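Local coordinates for protein Keto/oxoacid ferredoxin oxidoreductase, gamma subunit (Geobacter sulfurreducens, PDB 3ON3) that probably serves as the gamma subunit of an oxidoreductase that acts on keto or oxo acids with ferredoxin as electron partner, at residues A138-T143 against M173-A178. Residues are numbered along the deposited sequence; the frame is centred on the assembly and turned at random.
Sequences AMVALT and MGFEKA
The F175 ring meets A141 CB obliquely in an off-centre CH-pi contact, the methyl 4.2 Å from the ring centroid and 29° off the normal, while V140 CG1 lies near the ring plane, at the edge by CE1. CG of F175 stands anti to the backbone N (chi1 -172°); in the ring, CD1 is 3.7 Å from A141 CB. K148 adds a cation-pi partner to the same ring. Helices 131-143 and 164-181 pack as an alpha-alpha pair beside the mixed sheet of an alpha/beta fold; the axes of the two short segments 138-143 and 173-178 cross at -43°. G174 and A178 form a GxxxA small-residue motif on the second helix, and the axes of these segments approach to 7.4 Å. With no CB on G174, which would press on A138 N, the backbones come into direct contact: A138 CA lies 3.4 Å from G174 O in a CA-H...O contact. One turn on, A178 CB meets A138 CB at 3.6 Å and also lies near A141 CB, methyl against methyl. No hydrogen bond links the two segments; the interface is apolar apart from the backbone atoms. F115 of strand 111-115 touches both A138 and A178, joining the pair to the sheet, and L96 of strand 93-98 touches A138, M139 and L142. L142 reaches A178 with its branch point, CG being 4.0 Å from A178 CB, and L142 CD2 borders A178 O at 3.9 Å.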
# COMPACT_ATOMS: atom_id res chain seq x y z
N ALA B 138 13.37 -12.42 4.64
CA ALA B 138 14.16 -13.18 3.67
C ALA B 138 14.66 -12.27 2.54
O ALA B 138 15.82 -12.37 2.15
CB ALA B 138 13.36 -14.34 3.12
N MSE B 139 13.78 -11.40 2.03
CA MSE B 139 14.10 -10.52 0.91
C MSE B 139 15.18 -9.51 1.27
O MSE B 139 15.97 -9.12 0.41
CB MSE B 139 12.86 -9.75 0.44
CG MSE B 139 12.21 -10.29 -0.79
SE MSE B 139 13.40 -10.51 -2.35
CE MSE B 139 12.56 -12.16 -2.86
N VAL B 140 15.16 -9.06 2.52
CA VAL B 140 16.16 -8.11 3.02
C VAL B 140 17.52 -8.82 3.10
O VAL B 140 18.52 -8.29 2.62
CB VAL B 140 15.75 -7.52 4.41
CG1 VAL B 140 16.88 -6.69 5.05
CG2 VAL B 140 14.44 -6.68 4.27
N ALA B 141 17.53 -10.01 3.70
CA ALA B 141 18.74 -10.83 3.74
C ALA B 141 19.37 -11.02 2.35
O ALA B 141 20.55 -10.73 2.16
CB ALA B 141 18.47 -12.19 4.38
N LEU B 142 18.56 -11.44 1.38
CA LEU B 142 19.06 -11.77 0.03
C LEU B 142 19.48 -10.58 -0.85
O LEU B 142 20.41 -10.69 -1.62
CB LEU B 142 18.07 -12.65 -0.74
CG LEU B 142 17.71 -14.01 -0.14
CD1 LEU B 142 16.55 -14.63 -0.90
CD2 LEU B 142 18.93 -14.98 -0.12
N THR B 143 18.79 -9.45 -0.75
CA THR B 143 19.08 -8.34 -1.66
C THR B 143 20.10 -7.36 -1.10
O THR B 143 20.86 -6.74 -1.85
CB THR B 143 17.80 -7.55 -2.01
OG1 THR B 143 17.21 -7.03 -0.81
CG2 THR B 143 16.80 -8.45 -2.73
N MSE B 173 13.39 -14.76 11.61
CA MSE B 173 13.43 -16.10 11.04
C MSE B 173 13.46 -16.13 9.52
O MSE B 173 14.16 -16.96 8.93
CB MSE B 173 12.26 -16.93 11.55
CG MSE B 173 12.29 -17.16 13.05
SE MSE B 173 11.25 -18.73 13.57
CE MSE B 173 12.41 -20.11 12.81
N GLY B 174 12.69 -15.25 8.88
CA GLY B 174 12.77 -15.13 7.44
C GLY B 174 14.22 -14.83 7.05
O GLY B 174 14.82 -15.44 6.15
N PHE B 175 14.77 -13.85 7.76
CA PHE B 175 16.13 -13.38 7.59
C PHE B 175 17.12 -14.52 7.73
O PHE B 175 17.96 -14.74 6.86
CB PHE B 175 16.42 -12.31 8.64
CG PHE B 175 17.73 -11.60 8.46
CD1 PHE B 175 17.82 -10.49 7.64
CD2 PHE B 175 18.85 -12.01 9.18
CE1 PHE B 175 19.01 -9.80 7.50
CE2 PHE B 175 20.05 -11.32 9.05
CZ PHE B 175 20.13 -10.22 8.21
N GLU B 176 17.02 -15.27 8.83
CA GLU B 176 17.96 -16.34 9.11
C GLU B 176 17.89 -17.45 8.06
O GLU B 176 18.91 -17.86 7.51
CB GLU B 176 17.69 -16.97 10.47
CG GLU B 176 17.83 -16.05 11.66
CD GLU B 176 17.37 -16.71 12.93
OE1 GLU B 176 16.63 -17.72 12.84
OE2 GLU B 176 17.74 -16.22 14.01
N LYS B 177 16.68 -17.94 7.80
CA LYS B 177 16.47 -19.09 6.91
C LYS B 177 16.86 -18.82 5.46
O LYS B 177 17.42 -19.68 4.80
CB LYS B 177 15.03 -19.60 6.97
CG LYS B 177 14.63 -20.21 8.30
CD LYS B 177 13.32 -20.97 8.12
CE LYS B 177 12.82 -21.56 9.42
NZ LYS B 177 11.81 -22.63 9.15
N ALA B 178 16.57 -17.62 4.96
CA ALA B 178 17.04 -17.26 3.63
C ALA B 178 18.56 -17.36 3.50
O ALA B 178 19.08 -17.85 2.50
CB ALA B 178 16.58 -15.87 3.26